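Local coordinates for protein succinate dehydrogenase subunit B (Mycolicibacterium smegmatis MC2 51, PDB 6LUM) that probably carries electrons through three iron-sulfur clusters from the succinate-oxidising flavoprotein subunit toward quinone at the membrane-bound part of the complex, at residues J[170-183]-J[235-249]. Sequence-based numbering, arbitrary orientation.
Sequences DTTKCILCACCTTS and NCTEACPRGIQVTQA. With SF4 (iron/sulfur cluster), chain B; F3S (Fe3-s4 cluster), chain C.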
loop_
_atom_site.group_PDB
_atom_site.type_symbol
_atom_site.label_atom_id
_atom_site.label_comp_id
_atom_site.label_asym_id
_atom_site.label_seq_id
_atom_site.Cartn_x
_atom_site.Cartn_y
_atom_site.Cartn_z
ATOM N N ASP J 170 -1.255 8.163 -30.162
ATOM C CA ASP J 170 0.097 8.114 -30.710
ATOM C C ASP J 170 1.064 7.395 -29.782
ATOM O O ASP J 170 2.173 7.055 -30.187
ATOM C CB ASP J 170 0.596 9.527 -31.032
ATOM C CG ASP J 170 2.058 9.566 -31.402
ATOM O OD1 ASP J 170 2.394 9.307 -32.574
ATOM O OD2 ASP J 170 2.871 9.863 -30.513
ATOM N N THR J 171 0.645 7.094 -28.564
ATOM C CA THR J 171 1.372 6.168 -27.719
ATOM C C THR J 171 0.592 4.890 -27.504
ATOM O O THR J 171 1.070 3.992 -26.811
ATOM C CB THR J 171 1.707 6.798 -26.371
ATOM O OG1 THR J 171 0.581 7.530 -25.899
ATOM C CG2 THR J 171 2.873 7.725 -26.505
ATOM N N THR J 172 -0.601 4.797 -28.071
ATOM C CA THR J 172 -1.373 3.572 -28.084
ATOM C C THR J 172 -1.006 2.679 -29.252
ATOM O O THR J 172 -1.657 1.654 -29.458
ATOM C CB THR J 172 -2.863 3.891 -28.122
ATOM O OG1 THR J 172 -3.131 4.803 -29.186
ATOM C CG2 THR J 172 -3.296 4.506 -26.825
ATOM N N LYS J 173 0.023 3.033 -30.009
ATOM C CA LYS J 173 0.453 2.276 -31.168
ATOM C C LYS J 173 1.613 1.340 -30.876
ATOM O O LYS J 173 2.109 0.698 -31.795
ATOM C CB LYS J 173 0.862 3.225 -32.284
ATOM C CG LYS J 173 -0.123 4.288 -32.598
ATOM C CD LYS J 173 0.523 5.307 -33.487
ATOM C CE LYS J 173 1.029 4.648 -34.738
ATOM N NZ LYS J 173 1.625 5.623 -35.682
ATOM N N CYS J 174 2.061 1.252 -29.635
ATOM C CA CYS J 174 3.266 0.503 -29.315
ATOM C C CYS J 174 2.997 -0.991 -29.388
ATOM O O CYS J 174 2.157 -1.508 -28.653
ATOM C CB CYS J 174 3.755 0.907 -27.930
ATOM S SG CYS J 174 4.978 -0.128 -27.162
ATOM N N ILE J 175 3.711 -1.689 -30.278
ATOM C CA ILE J 175 3.594 -3.135 -30.387
ATOM C C ILE J 175 4.580 -3.866 -29.502
ATOM O O ILE J 175 4.614 -5.100 -29.525
ATOM C CB ILE J 175 3.777 -3.614 -31.835
ATOM C CG1 ILE J 175 5.127 -3.200 -32.380
ATOM C CG2 ILE J 175 2.706 -3.069 -32.685
ATOM C CD1 ILE J 175 5.299 -3.453 -33.840
ATOM N N LEU J 176 5.377 -3.153 -28.723
ATOM C CA LEU J 176 6.308 -3.732 -27.763
ATOM C C LEU J 176 7.325 -4.640 -28.443
ATOM O O LEU J 176 7.454 -5.814 -28.123
ATOM C CB LEU J 176 5.557 -4.480 -26.669
ATOM C CG LEU J 176 4.776 -3.661 -25.658
ATOM C CD1 LEU J 176 3.790 -4.550 -24.972
ATOM C CD2 LEU J 176 5.723 -3.065 -24.667
ATOM N N CYS J 177 8.073 -4.065 -29.376
ATOM C CA CYS J 177 9.074 -4.825 -30.103
ATOM C C CYS J 177 10.484 -4.647 -29.565
ATOM O O CYS J 177 11.338 -5.486 -29.854
ATOM C CB CYS J 177 9.048 -4.460 -31.587
ATOM S SG CYS J 177 9.448 -2.797 -31.982
ATOM N N ALA J 178 10.736 -3.592 -28.793
ATOM C CA ALA J 178 12.024 -3.261 -28.194
ATOM C C ALA J 178 13.035 -2.736 -29.193
ATOM O O ALA J 178 14.213 -2.694 -28.895
ATOM C CB ALA J 178 12.621 -4.443 -27.440
ATOM N N CYS J 179 12.611 -2.313 -30.376
ATOM C CA CYS J 179 13.531 -1.685 -31.309
ATOM C C CYS J 179 14.050 -0.357 -30.795
ATOM O O CYS J 179 15.035 0.154 -31.324
ATOM C CB CYS J 179 12.859 -1.467 -32.661
ATOM S SG CYS J 179 12.846 -2.858 -33.767
ATOM N N CYS J 180 13.404 0.217 -29.791
ATOM C CA CYS J 180 13.756 1.512 -29.233
ATOM C C CYS J 180 14.645 1.366 -28.012
ATOM O O CYS J 180 15.715 1.973 -27.945
ATOM C CB CYS J 180 12.486 2.274 -28.871
ATOM S SG CYS J 180 11.664 1.645 -27.427
ATOM N N THR J 181 14.221 0.550 -27.048
ATOM C CA THR J 181 14.991 0.369 -25.827
ATOM C C THR J 181 16.362 -0.200 -26.109
ATOM O O THR J 181 17.319 0.106 -25.398
ATOM C CB THR J 181 14.238 -0.538 -24.871
ATOM O OG1 THR J 181 12.867 -0.158 -24.852
ATOM C CG2 THR J 181 14.760 -0.389 -23.509
ATOM N N THR J 182 16.487 -1.027 -27.130
ATOM C CA THR J 182 17.761 -1.621 -27.473
ATOM C C THR J 182 18.521 -0.803 -28.492
ATOM O O THR J 182 19.398 -1.335 -29.169
ATOM C CB THR J 182 17.563 -3.043 -27.974
ATOM O OG1 THR J 182 16.717 -3.020 -29.115
ATOM C CG2 THR J 182 16.923 -3.881 -26.914
ATOM N N SER J 183 18.192 0.476 -28.627
ATOM C CA SER J 183 19.034 1.425 -29.330
ATOM C C SER J 183 19.395 2.606 -28.450
ATOM O O SER J 183 19.997 3.560 -28.936
ATOM C CB SER J 183 18.352 1.911 -30.597
ATOM O OG SER J 183 17.190 2.620 -30.274
ATOM N N ASN J 235 17.705 8.169 -30.975
ATOM C CA ASN J 235 17.826 6.818 -31.492
ATOM C C ASN J 235 16.497 6.088 -31.429
ATOM O O ASN J 235 16.131 5.363 -32.357
ATOM C CB ASN J 235 18.872 6.069 -30.683
ATOM C CG ASN J 235 20.208 6.061 -31.333
ATOM O OD1 ASN J 235 20.465 6.814 -32.252
ATOM N ND2 ASN J 235 21.075 5.198 -30.860
ATOM N N CYS J 236 15.761 6.268 -30.335
ATOM C CA CYS J 236 14.478 5.602 -30.173
ATOM C C CYS J 236 13.494 6.045 -31.236
ATOM O O CYS J 236 12.821 5.220 -31.864
ATOM C CB CYS J 236 13.929 5.900 -28.790
ATOM S SG CYS J 236 13.937 7.616 -28.379
ATOM N N THR J 237 13.381 7.355 -31.431
ATOM C CA THR J 237 12.473 7.883 -32.435
ATOM C C THR J 237 12.852 7.392 -33.812
ATOM O O THR J 237 11.985 7.075 -34.628
ATOM C CB THR J 237 12.492 9.399 -32.399
ATOM O OG1 THR J 237 12.144 9.834 -31.090
ATOM C CG2 THR J 237 11.508 9.956 -33.361
ATOM N N GLU J 238 14.143 7.319 -34.089
ATOM C CA GLU J 238 14.575 6.875 -35.401
ATOM C C GLU J 238 14.313 5.395 -35.610
ATOM O O GLU J 238 14.112 4.964 -36.746
ATOM C CB GLU J 238 16.051 7.194 -35.572
ATOM C CG GLU J 238 16.555 7.099 -36.972
ATOM C CD GLU J 238 17.424 5.893 -37.167
ATOM O OE1 GLU J 238 17.950 5.382 -36.156
ATOM O OE2 GLU J 238 17.595 5.463 -38.326
ATOM N N ALA J 239 14.293 4.607 -34.536
ATOM C CA ALA J 239 14.166 3.163 -34.663
ATOM C C ALA J 239 12.737 2.654 -34.610
ATOM O O ALA J 239 12.481 1.568 -35.127
ATOM C CB ALA J 239 14.964 2.467 -33.572
ATOM N N CYS J 240 11.808 3.381 -34.011
ATOM C CA CYS J 240 10.449 2.865 -33.866
ATOM C C CYS J 240 9.834 2.514 -35.216
ATOM O O CYS J 240 9.843 3.347 -36.126
ATOM C CB CYS J 240 9.560 3.875 -33.162
ATOM S SG CYS J 240 7.851 3.456 -33.212
ATOM N N PRO J 241 9.290 1.304 -35.384
ATOM C CA PRO J 241 8.647 0.944 -36.648
ATOM C C PRO J 241 7.220 1.434 -36.808
ATOM O O PRO J 241 6.704 1.400 -37.929
ATOM C CB PRO J 241 8.694 -0.577 -36.614
ATOM C CG PRO J 241 8.689 -0.897 -35.236
ATOM C CD PRO J 241 9.514 0.108 -34.567
ATOM N N ARG J 242 6.562 1.875 -35.744
ATOM C CA ARG J 242 5.236 2.459 -35.848
ATOM C C ARG J 242 5.260 3.972 -35.997
ATOM O O ARG J 242 4.209 4.567 -36.231
ATOM C CB ARG J 242 4.397 2.112 -34.623
ATOM C CG ARG J 242 4.412 0.675 -34.213
ATOM C CD ARG J 242 3.847 -0.230 -35.276
ATOM N NE ARG J 242 2.588 0.239 -35.840
ATOM C CZ ARG J 242 1.396 0.045 -35.292
ATOM N NH1 ARG J 242 1.277 -0.601 -34.151
ATOM N NH2 ARG J 242 0.315 0.512 -35.886
ATOM N N GLY J 243 6.415 4.608 -35.858
ATOM C CA GLY J 243 6.498 6.050 -35.926
ATOM C C GLY J 243 5.806 6.723 -34.764
ATOM O O GLY J 243 4.768 7.352 -34.955
ATOM N N ILE J 244 6.353 6.609 -33.557
ATOM C CA ILE J 244 5.621 7.028 -32.372
ATOM C C ILE J 244 6.091 8.357 -31.782
ATOM O O ILE J 244 5.319 8.993 -31.051
ATOM C CB ILE J 244 5.637 5.908 -31.308
ATOM C CG1 ILE J 244 4.493 4.941 -31.556
ATOM C CG2 ILE J 244 5.542 6.423 -29.895
ATOM C CD1 ILE J 244 4.340 3.940 -30.499
ATOM N N GLN J 245 7.275 8.848 -32.154
ATOM C CA GLN J 245 7.843 10.045 -31.530
ATOM C C GLN J 245 8.151 9.762 -30.071
ATOM O O GLN J 245 7.636 10.421 -29.161
ATOM C CB GLN J 245 6.918 11.255 -31.651
ATOM C CG GLN J 245 6.327 11.453 -33.016
ATOM C CD GLN J 245 7.363 11.809 -34.039
ATOM O OE1 GLN J 245 7.302 11.369 -35.180
ATOM N NE2 GLN J 245 8.328 12.610 -33.638
ATOM N N VAL J 246 8.995 8.757 -29.863
ATOM C CA VAL J 246 9.272 8.251 -28.529
ATOM C C VAL J 246 9.887 9.334 -27.664
ATOM O O VAL J 246 9.547 9.481 -26.486
ATOM C CB VAL J 246 10.179 7.017 -28.632
ATOM C CG1 VAL J 246 10.218 6.291 -27.347
ATOM C CG2 VAL J 246 9.709 6.115 -29.728
ATOM N N THR J 247 10.789 10.119 -28.228
ATOM C CA THR J 247 11.460 11.124 -27.425
ATOM C C THR J 247 10.583 12.328 -27.140
ATOM O O THR J 247 10.787 12.994 -26.130
ATOM C CB THR J 247 12.724 11.577 -28.116
ATOM O OG1 THR J 247 13.447 12.448 -27.248
ATOM C CG2 THR J 247 12.337 12.314 -29.319
ATOM N N GLN J 248 9.596 12.612 -27.978
ATOM C CA GLN J 248 8.636 13.641 -27.621
ATOM C C GLN J 248 7.689 13.160 -26.538
ATOM O O GLN J 248 7.259 13.955 -25.703
ATOM C CB GLN J 248 7.866 14.074 -28.846
ATOM C CG GLN J 248 6.840 15.103 -28.571
ATOM C CD GLN J 248 6.165 15.527 -29.825
ATOM O OE1 GLN J 248 6.782 15.570 -30.883
ATOM N NE2 GLN J 248 4.884 15.829 -29.734
ATOM N N ALA J 249 7.364 11.871 -26.516
ATOM C CA ALA J 249 6.646 11.337 -25.363
ATOM C C ALA J 249 7.462 11.496 -24.090
ATOM O O ALA J 249 6.932 11.888 -23.040
ATOM C CB ALA J 249 6.309 9.871 -25.594
HETATM FE FE1 SF4 B . 9.770 1.213 -28.828
HETATM FE FE2 SF4 B . 8.737 -0.854 -30.747
HETATM FE FE3 SF4 B . 7.983 2.047 -31.125
HETATM FE FE4 SF4 B . 6.831 0.447 -28.844
HETATM S S1 SF4 B . 6.904 0.209 -30.959
HETATM S S2 SF4 B . 7.923 2.275 -29.011
HETATM S S3 SF4 B . 8.670 -0.607 -28.636
HETATM S S4 SF4 B . 9.817 0.968 -30.943
HETATM FE FE1 F3S C . 17.826 6.858 -25.420
HETATM FE FE3 F3S C . 16.708 9.618 -24.810
HETATM FE FE4 F3S C . 15.653 8.044 -27.156
HETATM S S1 F3S C . 18.484 8.498 -24.123
HETATM S S2 F3S C . 17.159 6.476 -27.472
HETATM S S3 F3S C . 15.827 7.636 -25.025
HETATM S S4 F3S C . 15.582 10.177 -26.614
#
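Asn235 ND2 donates to the backbone Ser183 O at 2.7 Å, a nearly straight bond (167°) lying in both the carbonyl plane and the asparagine amide plane. An amide suits this place because its other end can accept as well: OD1 takes the backbone N of Asp24 of subunit C. Ser183 OG turns back to Cys180 O, which also receives Ser183 N from the same face and so ties off the turn.

Between the segments sits the [4Fe-4S] cubane, held in the ferredoxin manner: Cys174, Cys177 and Cys180 of a CxxCxxC loop bind three irons, and Cys240, followed by proline, takes the fourth at 2.5 Å from SG to FE3. Pro241 CD lies 3.7 Å from S4 of the cluster, and its CG 3.8 Å from Cys177 SG. Cys236, whose CB packs on that of Cys180, turns its own SG to the [3Fe-4S] cluster, an arrangement consistent with electron transfer between the two clusters.

At the other end, Lys173 NZ donates to the backbone Arg242 O at 2.8 Å. Arg242 bends at chi2 and chi3 (-62° and -47°), folding back over Lys173 O. Arginine suits this place because its flat end packs two ways: Lys173 CB lies over one guanidinium face, and Ile175 CG2 at the edge, 3.2 Å from NH1. With alanine in place of Arg242, both contacts would go and a gap would probably open beside Ile175. Branched Ile244 sets CG1 and CG2 each 3.4 Å from Asp170 O, while CD1 packs on Cys174 CB at 4.0 Å.

Arg41 of subunit A bonds to the carbonyls of Ile175 and Leu176. Helix 196-206 flanks Cys174 and Val246, helix 134-140 covers Leu176, and Asn93 of strand 92-93 hydrogen-bonds through ND2 to Cys179 O.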